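Exodeoxyribonuclease (PDB 2JC5) probably acts as an apurinic/apyrimidinic endonuclease of the AP/ExoA family, cutting phosphodiester bonds in damaged DNA with the help of magnesium or manganese ions. Local coordinates at residues Y16-Y21 with S206-A211; Y21-A26 with E242-H247; A42-D47 with G56-A61; I82-G85 with F89-E92. One frame throughout, in Å; residues are numbered along the deposited sequence.

Contact 1. Residues Y16-Y21 with S206-A211; sequences YKKGFY and SNRGQA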
loop_
_atom_site.group_PDB
_atom_site.type_symbol
_atom_site.label_atom_id
_atom_site.label_comp_id
_atom_site.label_asym_id
_atom_site.label_seq_id
_atom_site.Cartn_x
_atom_site.Cartn_y
_atom_site.Cartn_z
ATOM N N TYR A 16 3.271 -11.547 -12.197
ATOM C CA TYR A 16 2.589 -11.937 -13.430
ATOM C C TYR A 16 2.847 -13.395 -13.807
ATOM O O TYR A 16 2.014 -13.991 -14.451
ATOM C CB TYR A 16 2.971 -10.993 -14.577
ATOM C CG TYR A 16 2.121 -9.741 -14.685
ATOM C CD1 TYR A 16 1.654 -9.074 -13.567
ATOM C CD2 TYR A 16 1.767 -9.223 -15.916
ATOM C CE1 TYR A 16 0.872 -7.928 -13.676
ATOM C CE2 TYR A 16 0.986 -8.091 -16.032
ATOM C CZ TYR A 16 0.541 -7.444 -14.906
ATOM O OH TYR A 16 -0.238 -6.318 -15.010
ATOM N N LYS A 17 3.967 -13.975 -13.395
ATOM C CA LYS A 17 4.189 -15.424 -13.616
ATOM C C LYS A 17 3.338 -16.283 -12.668
ATOM O O LYS A 17 3.184 -17.477 -12.878
ATOM C CB LYS A 17 5.664 -15.790 -13.429
ATOM C CG LYS A 17 6.583 -15.210 -14.479
ATOM C CD LYS A 17 8.023 -15.527 -14.129
ATOM C CE LYS A 17 9.005 -14.840 -15.033
ATOM N NZ LYS A 17 10.356 -14.873 -14.435
ATOM N N LYS A 18 2.832 -15.679 -11.597
ATOM C CA LYS A 18 2.074 -16.369 -10.555
ATOM C C LYS A 18 0.571 -16.116 -10.607
ATOM O O LYS A 18 -0.155 -16.536 -9.712
ATOM C CB LYS A 18 2.591 -15.967 -9.174
ATOM C CG LYS A 18 4.007 -16.369 -8.885
ATOM C CD LYS A 18 4.469 -15.801 -7.551
ATOM C CE LYS A 18 5.937 -16.026 -7.289
ATOM N NZ LYS A 18 6.316 -17.443 -7.223
ATOM N N GLY A 19 0.094 -15.455 -11.652
ATOM C CA GLY A 19 -1.343 -15.291 -11.878
ATOM C C GLY A 19 -1.904 -13.942 -11.496
ATOM O O GLY A 19 -3.113 -13.750 -11.524
ATOM N N PHE A 20 -1.040 -12.994 -11.137
ATOM C CA PHE A 20 -1.541 -11.714 -10.679
ATOM C C PHE A 20 -2.293 -10.979 -11.777
ATOM O O PHE A 20 -3.282 -10.294 -11.498
ATOM C CB PHE A 20 -0.420 -10.842 -10.095
ATOM C CG PHE A 20 -0.925 -9.583 -9.444
ATOM C CD1 PHE A 20 -1.597 -9.640 -8.235
ATOM C CD2 PHE A 20 -0.771 -8.358 -10.049
ATOM C CE1 PHE A 20 -2.099 -8.485 -7.641
ATOM C CE2 PHE A 20 -1.272 -7.202 -9.468
ATOM C CZ PHE A 20 -1.932 -7.278 -8.250
ATOM N N TYR A 21 -1.849 -11.109 -13.028
ATOM C CA TYR A 21 -2.523 -10.408 -14.116
ATOM C C TYR A 21 -3.995 -10.841 -14.212
ATOM O O TYR A 21 -4.902 -10.010 -14.330
ATOM C CB TYR A 21 -1.826 -10.680 -15.444
ATOM C CG TYR A 21 -2.464 -9.964 -16.603
ATOM C CD1 TYR A 21 -2.387 -8.595 -16.699
ATOM C CD2 TYR A 21 -3.127 -10.663 -17.622
ATOM C CE1 TYR A 21 -2.942 -7.921 -17.754
ATOM C CE2 TYR A 21 -3.690 -9.983 -18.689
ATOM C CZ TYR A 21 -3.602 -8.604 -18.739
ATOM O OH TYR A 21 -4.144 -7.880 -19.803
ATOM N N SER A 206 7.552 -13.666 5.566
ATOM C CA SER A 206 8.846 -13.499 4.912
ATOM C C SER A 206 9.141 -14.460 3.765
ATOM O O SER A 206 10.006 -14.172 2.939
ATOM C CB SER A 206 9.985 -13.527 5.915
ATOM O OG SER A 206 10.247 -14.819 6.381
ATOM N N ASN A 207 8.469 -15.600 3.708
ATOM C CA ASN A 207 8.605 -16.500 2.573
ATOM C C ASN A 207 7.319 -17.324 2.443
ATOM O O ASN A 207 6.425 -17.252 3.315
ATOM C CB ASN A 207 9.871 -17.366 2.745
ATOM C CG ASN A 207 9.811 -18.231 3.987
ATOM O OD1 ASN A 207 8.894 -19.043 4.128
ATOM N ND2 ASN A 207 10.778 -18.057 4.906
ATOM N N ARG A 208 7.198 -18.083 1.364
ATOM C CA ARG A 208 6.009 -18.907 1.129
ATOM C C ARG A 208 6.185 -20.317 1.689
ATOM O O ARG A 208 5.325 -21.194 1.476
ATOM C CB ARG A 208 5.671 -18.951 -0.378
ATOM C CG ARG A 208 6.608 -19.767 -1.242
ATOM C CD ARG A 208 6.219 -19.661 -2.716
ATOM N NE ARG A 208 6.652 -18.392 -3.318
ATOM C CZ ARG A 208 7.571 -18.261 -4.278
ATOM N NH1 ARG A 208 8.203 -19.313 -4.783
ATOM N NH2 ARG A 208 7.880 -17.054 -4.737
ATOM N N GLY A 209 7.291 -20.534 2.394
ATOM C CA GLY A 209 7.582 -21.799 3.057
ATOM C C GLY A 209 7.070 -21.800 4.482
ATOM O O GLY A 209 5.909 -21.473 4.714
ATOM N N GLN A 210 7.956 -22.150 5.413
ATOM C CA GLN A 210 7.645 -22.223 6.843
ATOM C C GLN A 210 6.950 -20.974 7.363
ATOM O O GLN A 210 5.979 -21.070 8.108
ATOM C CB GLN A 210 8.920 -22.424 7.663
ATOM C CG GLN A 210 8.667 -22.719 9.139
ATOM C CD GLN A 210 9.393 -21.767 10.054
ATOM O OE1 GLN A 210 9.275 -20.541 9.923
ATOM N NE2 GLN A 210 10.155 -22.321 10.995
ATOM N N ALA A 211 7.464 -19.809 6.979
ATOM C CA ALA A 211 6.959 -18.536 7.510
ATOM C C ALA A 211 5.481 -18.374 7.203
ATOM O O ALA A 211 4.694 -17.924 8.038
ATOM C CB ALA A 211 7.783 -17.353 6.960
#
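The backbones at Lys18 and Arg208 stay well apart, their CA atoms 12.6 Å from each other, so two long side chains bridge the gap from opposite directions. Lys18 lies in the turn between helix 12-17 and helix 20-26, which Gly19 completes with a positive phi of 102°, a conformation that suits glycine. Arg208 lies in the turn leading into helix 210-213. There Asn207 OD1 receives Ala211 N at 3.3 Å and, weakly, Gly209 N, a use of the asparagine amide oxygen that ties the turn to the first helical turn. Across the gap, Lys18 brings its ammonium over one face of the Arg208 guanidinium, with NZ 3.3 Å from CZ. The 3.0 Å between Lys18 NZ and Arg208 NH2 joins two donors, and Arg208 has a second conformer, so the closeness itself is doubtful. Two basic residues here are consistent with a surface that receives DNA phosphates, since the side chain of Arg208 lies about 6 Å from that of the metal ligand Asn10. Beneath the lysine turn, Phe20 packs on Val32 and Val34 of strand 31-35, while Tyr16 and Tyr21 lean on helix 46-49.

Contact 2. Residues Y21-A26 with E242-H247; sequences YEYIAA and EKFSDH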
loop_
_atom_site.group_PDB
_atom_site.type_symbol
_atom_site.label_atom_id
_atom_site.label_comp_id
_atom_site.label_asym_id
_atom_site.label_seq_id
_atom_site.Cartn_x
_atom_site.Cartn_y
_atom_site.Cartn_z
ATOM N N TYR A 21 -1.849 -11.109 -13.028
ATOM C CA TYR A 21 -2.523 -10.408 -14.116
ATOM C C TYR A 21 -3.995 -10.841 -14.212
ATOM O O TYR A 21 -4.902 -10.010 -14.330
ATOM C CB TYR A 21 -1.826 -10.680 -15.444
ATOM C CG TYR A 21 -2.464 -9.964 -16.603
ATOM C CD1 TYR A 21 -2.387 -8.595 -16.699
ATOM C CD2 TYR A 21 -3.127 -10.663 -17.622
ATOM C CE1 TYR A 21 -2.942 -7.921 -17.754
ATOM C CE2 TYR A 21 -3.690 -9.983 -18.689
ATOM C CZ TYR A 21 -3.602 -8.604 -18.739
ATOM O OH TYR A 21 -4.144 -7.880 -19.803
ATOM N N GLU A 22 -4.237 -12.149 -14.163
ATOM C CA GLU A 22 -5.586 -12.658 -14.285
ATOM C C GLU A 22 -6.428 -12.211 -13.098
ATOM O O GLU A 22 -7.601 -11.863 -13.247
ATOM C CB GLU A 22 -5.568 -14.179 -14.400
ATOM C CG GLU A 22 -5.018 -14.690 -15.732
ATOM C CD GLU A 22 -3.489 -14.767 -15.810
ATOM O OE1 GLU A 22 -2.802 -14.443 -14.836
ATOM O OE2 GLU A 22 -2.957 -15.187 -16.867
ATOM N N TYR A 23 -5.803 -12.168 -11.927
ATOM C CA TYR A 23 -6.467 -11.706 -10.719
ATOM C C TYR A 23 -6.919 -10.251 -10.807
ATOM O O TYR A 23 -7.970 -9.900 -10.282
ATOM C CB TYR A 23 -5.527 -11.887 -9.521
ATOM C CG TYR A 23 -6.073 -11.349 -8.215
ATOM C CD1 TYR A 23 -7.104 -11.990 -7.560
ATOM C CD2 TYR A 23 -5.537 -10.207 -7.635
ATOM C CE1 TYR A 23 -7.626 -11.485 -6.376
ATOM C CE2 TYR A 23 -6.035 -9.701 -6.456
ATOM C CZ TYR A 23 -7.073 -10.339 -5.827
ATOM O OH TYR A 23 -7.557 -9.830 -4.631
ATOM N N ILE A 24 -6.142 -9.393 -11.449
ATOM C CA ILE A 24 -6.571 -7.999 -11.567
ATOM C C ILE A 24 -8.008 -7.954 -12.116
ATOM O O ILE A 24 -8.856 -7.220 -11.608
ATOM C CB ILE A 24 -5.623 -7.159 -12.471
ATOM C CG1 ILE A 24 -4.275 -6.965 -11.775
ATOM C CG2 ILE A 24 -6.230 -5.828 -12.802
ATOM C CD1 ILE A 24 -3.191 -6.341 -12.644
ATOM N N ALA A 25 -8.277 -8.730 -13.167
ATOM C CA ALA A 25 -9.617 -8.797 -13.781
ATOM C C ALA A 25 -10.607 -9.603 -12.930
ATOM O O ALA A 25 -11.714 -9.150 -12.663
ATOM C CB ALA A 25 -9.536 -9.389 -15.191
ATOM N N ALA A 26 -10.207 -10.801 -12.501
ATOM C CA ALA A 26 -11.100 -11.715 -11.781
ATOM C C ALA A 26 -11.589 -11.136 -10.456
ATOM O O ALA A 26 -12.712 -11.421 -10.004
ATOM C CB ALA A 26 -10.414 -13.047 -11.546
ATOM N N GLU A 242 -4.916 -17.534 -3.759
ATOM C CA GLU A 242 -3.726 -17.718 -4.573
ATOM C C GLU A 242 -2.626 -16.890 -3.942
ATOM O O GLU A 242 -2.916 -15.957 -3.199
ATOM C CB GLU A 242 -3.934 -17.220 -6.000
ATOM C CG GLU A 242 -5.132 -17.774 -6.744
ATOM C CD GLU A 242 -5.431 -16.913 -7.953
ATOM O OE1 GLU A 242 -4.740 -17.081 -8.972
ATOM O OE2 GLU A 242 -6.309 -16.018 -7.859
ATOM N N LYS A 243 -1.382 -17.224 -4.269
ATOM C CA LYS A 243 -0.202 -16.557 -3.731
ATOM C C LYS A 243 0.609 -15.966 -4.872
ATOM O O LYS A 243 1.092 -16.709 -5.746
ATOM C CB LYS A 243 0.634 -17.562 -2.941
ATOM C CG LYS A 243 1.829 -16.970 -2.215
ATOM C CD LYS A 243 1.388 -16.156 -1.035
ATOM C CE LYS A 243 2.495 -15.967 0.015
ATOM N NZ LYS A 243 2.231 -14.695 0.706
ATOM N N PHE A 244 0.744 -14.634 -4.865
ATOM C CA PHE A 244 1.391 -13.883 -5.944
ATOM C C PHE A 244 2.691 -13.232 -5.541
ATOM O O PHE A 244 3.405 -12.700 -6.394
ATOM C CB PHE A 244 0.489 -12.725 -6.391
ATOM C CG PHE A 244 -0.920 -13.122 -6.700
ATOM C CD1 PHE A 244 -1.189 -14.054 -7.674
ATOM C CD2 PHE A 244 -1.987 -12.527 -6.056
ATOM C CE1 PHE A 244 -2.501 -14.394 -7.986
ATOM C CE2 PHE A 244 -3.287 -12.883 -6.358
ATOM C CZ PHE A 244 -3.539 -13.822 -7.334
ATOM N N SER A 245 2.984 -13.253 -4.247
ATOM C CA SER A 245 3.940 -12.355 -3.663
ATOM C C SER A 245 4.153 -12.805 -2.221
ATOM O O SER A 245 3.389 -13.648 -1.727
ATOM C CB SER A 245 3.358 -10.930 -3.673
ATOM O OG SER A 245 4.101 -10.029 -2.895
ATOM N N ASP A 246 5.141 -12.231 -1.543
ATOM C CA ASP A 246 5.268 -12.438 -0.088
ATOM C C ASP A 246 4.203 -11.683 0.700
ATOM O O ASP A 246 3.967 -12.019 1.855
ATOM C CB ASP A 246 6.683 -12.157 0.457
ATOM C CG ASP A 246 7.234 -10.818 0.077
ATOM O OD1 ASP A 246 6.667 -10.118 -0.780
ATOM O OD2 ASP A 246 8.274 -10.490 0.667
ATOM N N HIS A 247 3.542 -10.712 0.063
ATOM C CA HIS A 247 2.368 -10.070 0.636
ATOM C C HIS A 247 1.113 -10.663 0.028
ATOM O O HIS A 247 1.157 -11.257 -1.057
ATOM C CB HIS A 247 2.324 -8.582 0.309
ATOM C CG HIS A 247 3.471 -7.790 0.848
ATOM N ND1 HIS A 247 3.335 -6.859 1.864
ATOM C CD2 HIS A 247 4.783 -7.799 0.523
ATOM C CE1 HIS A 247 4.513 -6.312 2.114
ATOM N NE2 HIS A 247 5.409 -6.861 1.313
#
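Tyr23 and Phe244 make the aromatic core of this contact, joining helix 20-26 to the loop between strands 233-238 and 250-254. Their ring centroids are 5.1 Å apart and the planes meet at 39°, an oblique pairing. Phe244 CE2 sits over one face of the tyrosine ring, 3.6 Å above its plane and displaced toward the rim. At the root of the tyrosine, CB comes within 3.5 Å of Phe244 CZ, so the far end of the phenylalanine touches both the aliphatic stem and the ring. Tyr23 CG lies anti to the backbone N (chi1 176°), which sends the ring off the helix toward the loop. The tyrosine also stacks with Tyr239 and touches Ile5 of strand 2-8.

Glu242 adds a loose van der Waals touch, OE2 lying 4.1 Å from Tyr23 CD1; its hydrogen bond goes to Tyr239 OH.

Within the loop, hydrogen bonds set the chain's course. Ser245 OG accepts His247 N at 3.1 Å in an ST turn, and it also bonds Asn8 O. Lys243 NZ makes weak bonds to the carbonyls of Ser245 and Asp246.

Large uncharged aromatic rings suit a buried join made by ring and CB carbons. The polar work falls to residues just beyond Phe244 in the same loop: Asp246, which binds metal in other structures of this protein though not in this model, and His247, predicted to act in catalysis and paired with Asp221. Carbon packing and active-site chemistry thus lie side by side along one short piece of chain.

Contact 3. Residues A42-D47 with G56-A61; sequences ADLSAD and GHWHCA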
loop_
_atom_site.group_PDB
_atom_site.type_symbol
_atom_site.label_atom_id
_atom_site.label_comp_id
_atom_site.label_asym_id
_atom_site.label_seq_id
_atom_site.Cartn_x
_atom_site.Cartn_y
_atom_site.Cartn_z
ATOM N N ALA A 42 11.113 0.810 -19.090
ATOM C CA ALA A 42 11.600 -0.007 -20.199
ATOM C C ALA A 42 11.358 -1.503 -20.020
ATOM O O ALA A 42 11.338 -2.248 -21.000
ATOM C CB ALA A 42 13.095 0.253 -20.430
ATOM N N ASP A 43 11.200 -1.941 -18.771
ATOM C CA ASP A 43 10.976 -3.347 -18.439
ATOM C C ASP A 43 9.515 -3.745 -18.383
ATOM O O ASP A 43 9.210 -4.936 -18.269
ATOM C CB ASP A 43 11.555 -3.675 -17.052
ATOM C CG ASP A 43 12.997 -3.301 -16.906
ATOM O OD1 ASP A 43 13.832 -3.723 -17.733
ATOM O OD2 ASP A 43 13.329 -2.631 -15.903
ATOM N N LEU A 44 8.618 -2.767 -18.416
ATOM C CA LEU A 44 7.199 -3.047 -18.284
ATOM C C LEU A 44 6.602 -3.404 -19.636
ATOM O O LEU A 44 6.746 -2.651 -20.594
ATOM C CB LEU A 44 6.450 -1.835 -17.744
ATOM C CG LEU A 44 6.844 -1.313 -16.363
ATOM C CD1 LEU A 44 6.115 -0.009 -16.072
ATOM C CD2 LEU A 44 6.618 -2.333 -15.240
ATOM N N SER A 45 5.912 -4.535 -19.679
ATOM C CA SER A 45 5.159 -4.920 -20.860
ATOM C C SER A 45 3.875 -4.092 -20.921
ATOM O O SER A 45 3.488 -3.438 -19.942
ATOM C CB SER A 45 4.855 -6.415 -20.818
ATOM O OG SER A 45 6.048 -7.182 -20.741
ATOM N N ALA A 46 3.200 -4.121 -22.072
ATOM C CA ALA A 46 1.959 -3.385 -22.232
ATOM C C ALA A 46 0.937 -3.770 -21.161
ATOM O O ALA A 46 0.203 -2.913 -20.659
ATOM C CB ALA A 46 1.381 -3.637 -23.640
ATOM N N ASP A 47 0.903 -5.058 -20.820
ATOM C CA ASP A 47 -0.042 -5.559 -19.821
ATOM C C ASP A 47 0.308 -5.160 -18.382
ATOM O O ASP A 47 -0.516 -5.301 -17.490
ATOM C CB ASP A 47 -0.249 -7.080 -19.969
ATOM C CG ASP A 47 1.012 -7.905 -19.701
ATOM O OD1 ASP A 47 2.073 -7.347 -19.352
ATOM O OD2 ASP A 47 0.933 -9.153 -19.830
ATOM N N GLY A 56 -3.138 3.341 -16.403
ATOM C CA GLY A 56 -2.040 3.044 -15.495
ATOM C C GLY A 56 -1.100 4.220 -15.379
ATOM O O GLY A 56 -0.771 4.866 -16.377
ATOM N N HIS A 57 -0.691 4.498 -14.148
ATOM C CA HIS A 57 0.270 5.538 -13.849
ATOM C C HIS A 57 1.238 4.990 -12.833
ATOM O O HIS A 57 0.839 4.324 -11.869
ATOM C CB HIS A 57 -0.440 6.774 -13.336
ATOM C CG HIS A 57 -1.331 7.365 -14.374
ATOM N ND1 HIS A 57 -0.855 8.217 -15.347
ATOM C CD2 HIS A 57 -2.624 7.117 -14.678
ATOM C CE1 HIS A 57 -1.841 8.516 -16.177
ATOM N NE2 HIS A 57 -2.919 7.853 -15.803
ATOM N N TRP A 58 2.518 5.234 -13.068
ATOM C CA TRP A 58 3.551 4.627 -12.246
ATOM C C TRP A 58 4.682 5.604 -11.963
ATOM O O TRP A 58 4.875 6.612 -12.684
ATOM C CB TRP A 58 4.097 3.353 -12.908
ATOM C CG TRP A 58 4.581 3.598 -14.295
ATOM C CD1 TRP A 58 5.812 4.060 -14.671
ATOM C CD2 TRP A 58 3.828 3.441 -15.503
ATOM N NE1 TRP A 58 5.870 4.187 -16.031
ATOM C CE2 TRP A 58 4.666 3.820 -16.568
ATOM C CE3 TRP A 58 2.527 3.018 -15.790
ATOM C CZ2 TRP A 58 4.244 3.804 -17.891
ATOM C CZ3 TRP A 58 2.106 3.008 -17.118
ATOM C CH2 TRP A 58 2.962 3.391 -18.143
ATOM N N HIS A 59 5.413 5.301 -10.891
ATOM C CA HIS A 59 6.656 5.999 -10.583
ATOM C C HIS A 59 7.698 4.928 -10.322
ATOM O O HIS A 59 7.608 4.221 -9.318
ATOM C CB HIS A 59 6.546 6.919 -9.371
ATOM C CG HIS A 59 7.672 7.910 -9.276
ATOM N ND1 HIS A 59 7.789 8.826 -8.255
ATOM C CD2 HIS A 59 8.738 8.112 -10.080
ATOM C CE1 HIS A 59 8.864 9.566 -8.454
ATOM N NE2 HIS A 59 9.446 9.169 -9.570
ATOM N N CYS A 60 8.670 4.829 -11.222
ATOM C CA CYS A 60 9.725 3.833 -11.125
ATOM C C CYS A 60 10.962 4.442 -10.483
ATOM O O CYS A 60 11.116 5.676 -10.429
ATOM C CB CYS A 60 10.080 3.282 -12.511
ATOM S SG CYS A 60 8.703 2.437 -13.330
ATOM N N ALA A 61 11.836 3.572 -9.984
ATOM C CA ALA A 61 13.099 3.996 -9.364
ATOM C C ALA A 61 14.199 4.170 -10.408
ATOM O O ALA A 61 14.159 3.559 -11.468
ATOM C CB ALA A 61 13.541 2.973 -8.351
#
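Strand 55-59 is the outermost strand on one side of the six-stranded sheet, and Leu44, in the loop ahead of helix 46-49, lays a methyl group on its Trp58. CD1 of Leu44 is the atom that touches: it lies over the indole face, 4.1 Å from the centroid of the five-membered ring and only 5° off the ring normal, a nearly vertical CH-pi contact. Trp58 CE2, at the fusion of the two rings, is 4.1 Å from the same methyl. The two side chains pass each other in opposite directions, and the six-membered ring extends beyond the leucine methyl. Trp58 CG is set between its backbone N and carbonyl carbon (chi1 55°), a choice that stands the flat ring up beside the loop.

In the DNase I-like fold two sheets pack face to face, and the side chains of this edge strand and of Cys60 just after it alternate accordingly. His57 and His59 reach strands 79-82 and 95-100 of the second sheet, whereas Trp58 and Cys60 face the 42-47 loop. A leucine fits the buried position on that side because its branching carries one methyl, CD1, out to the flat indole, and tryptophan offers a broad apolar face while keeping one polar atom, NE1, which hydrogen-bonds Glu41 OE1 just before the loop. Cys60 gives a looser apolar neighbour, its SG 4.5 Å from Leu44 CD1 in one of two conformers. Lys49 of helix 46-49 touches both Leu44 and Trp58, and Ala39 adds to the packing around the leucine.

Contact 4. Residues I82-G85 with F89-E92; sequences IGMG and FDRE
Asp90 turns its carboxylate back on the loop that precedes its own helix and accepts two successive backbone N-H groups, one on each oxygen. Met84 N bonds OD1 at 2.8 Å and almost straight, with an N-H...O angle of 170°. Gly85 N reaches OD2 at 2.7 Å, more bent at 131°. Both oxygens use their syn lone pairs, the sides that face each other, so the carboxylate receives the peptide edge like a fork and its rotation is fixed. OD2 takes a further, weak bond from Ile86 N.

The arrangement closes the short connection to helix 87-90 from strand 79-82, which pairs with strand 95-100 in the second sheet of the DNase I-like fold. An aspartate suits because its short stem and paired acceptors match consecutive amides of a turn. Three N-H donors gathered near one carboxylate would tend to stabilise its negative charge. Gly83 and Gly85 flank the turn, both with positive phi, which favours glycine; at Gly83 a side chain would also point at the carboxylate, whose OD1 is 3.3 Å from Gly83 CA. The carbonyl of Gly83 has its own partner, Gln81 NE2.

Apolar contact lies alongside: in one of its two conformers, Met84 CE is 3.5 Å from Phe89 CB. Phe89 meets Phe126 edge-to-face, and Met84 touches Phe126, Phe130 and Met133, so helix 117-139 covers the apolar side of the turn.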
loop_
_atom_site.group_PDB
_atom_site.type_symbol
_atom_site.label_atom_id
_atom_site.label_comp_id
_atom_site.label_asym_id
_atom_site.label_seq_id
_atom_site.Cartn_x
_atom_site.Cartn_y
_atom_site.Cartn_z
ATOM N N ILE A 82 2.895 12.338 -9.902
ATOM C CA ILE A 82 3.978 11.361 -9.899
ATOM C C ILE A 82 5.034 11.856 -8.921
ATOM O O ILE A 82 5.684 12.881 -9.142
ATOM C CB ILE A 82 4.611 11.209 -11.300
ATOM C CG1 ILE A 82 3.549 10.860 -12.327
ATOM C CG2 ILE A 82 5.722 10.154 -11.290
ATOM C CD1 ILE A 82 2.867 9.516 -12.141
ATOM N N GLY A 83 5.202 11.130 -7.830
ATOM C CA GLY A 83 6.155 11.505 -6.821
ATOM C C GLY A 83 5.648 12.553 -5.856
ATOM O O GLY A 83 4.620 13.200 -6.080
ATOM N N MET A 84 6.427 12.733 -4.796
ATOM C CA MET A 84 6.137 13.660 -3.699
ATOM C C MET A 84 6.802 15.025 -3.861
ATOM O O MET A 84 6.517 15.973 -3.099
ATOM C CB MET A 84 6.655 13.047 -2.403
ATOM C CG MET A 84 5.965 11.768 -2.062
ATOM S SD MET A 84 6.383 11.187 -0.430
ATOM C CE MET A 84 8.132 10.854 -0.621
ATOM N N GLY A 85 7.708 15.154 -4.828
ATOM C CA GLY A 85 8.504 16.385 -4.983
ATOM C C GLY A 85 9.704 16.470 -4.050
ATOM O O GLY A 85 10.287 17.538 -3.855
ATOM N N PHE A 89 13.534 10.756 -2.092
ATOM C CA PHE A 89 12.603 9.643 -2.043
ATOM C C PHE A 89 12.057 9.343 -3.430
ATOM O O PHE A 89 11.842 8.178 -3.781
ATOM C CB PHE A 89 11.465 9.965 -1.076
ATOM C CG PHE A 89 11.934 10.376 0.308
ATOM C CD1 PHE A 89 12.852 9.611 1.007
ATOM C CD2 PHE A 89 11.432 11.511 0.916
ATOM C CE1 PHE A 89 13.290 10.004 2.288
ATOM C CE2 PHE A 89 11.859 11.894 2.193
ATOM C CZ PHE A 89 12.779 11.136 2.860
ATOM N N ASP A 90 11.824 10.388 -4.224
ATOM C CA ASP A 90 11.310 10.204 -5.570
ATOM C C ASP A 90 12.254 9.450 -6.495
ATOM O O ASP A 90 11.776 8.761 -7.403
ATOM C CB ASP A 90 10.892 11.535 -6.188
ATOM C CG ASP A 90 9.611 12.068 -5.598
ATOM O OD1 ASP A 90 8.855 11.294 -4.960
ATOM O OD2 ASP A 90 9.355 13.277 -5.775
ATOM N N ARG A 91 13.566 9.517 -6.240
ATOM C CA ARG A 91 14.510 8.720 -7.013
ATOM C C ARG A 91 14.248 7.233 -6.803
ATOM O O ARG A 91 14.742 6.418 -7.556
ATOM C CB ARG A 91 15.958 9.081 -6.711
ATOM C CG ARG A 91 16.373 10.372 -7.386
ATOM C CD ARG A 91 17.803 10.759 -7.069
ATOM N NE ARG A 91 18.004 12.187 -7.266
ATOM C CZ ARG A 91 18.267 9.071 -3.853
ATOM N NH1 ARG A 91 18.246 7.865 -3.294
ATOM N NH2 ARG A 91 18.654 10.122 -3.142
ATOM N N GLU A 92 13.495 6.885 -5.751
ATOM C CA GLU A 92 13.204 5.488 -5.439
ATOM C C GLU A 92 11.826 5.007 -5.880
ATOM O O GLU A 92 11.520 3.825 -5.698
ATOM C CB GLU A 92 13.379 5.266 -3.936
ATOM C CG GLU A 92 14.812 5.630 -3.450
ATOM C CD GLU A 92 15.122 5.277 -2.003
ATOM O OE1 GLU A 92 14.222 4.827 -1.253
ATOM O OE2 GLU A 92 16.315 5.462 -1.607
#

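Contacts 1 and 2 share Tyr21 and helix 20-26, with centres 9 Å apart; the turn of contact 1 rests on the loop of contact 2 where Lys18 O meets Phe244 CD1 at 3.4 Å. Contact 3 joins this group through Tyr16 OH, 2.7 Å from Asp47 O, a probable hydrogen bond. Contact 3 also meets contact 4, where His59 CE1 lies 3.2 Å from Asp90 O. Contacts 1 and 4 do not touch. The bound magnesium, held by Asn10 and Glu36, is about 10 Å from the Arg208 side chain and 11 Å from that of Phe244, whereas the side chains of Cys60 and Met84 are about 11 and 10 Å from that of Tyr109, a predicted active-site residue.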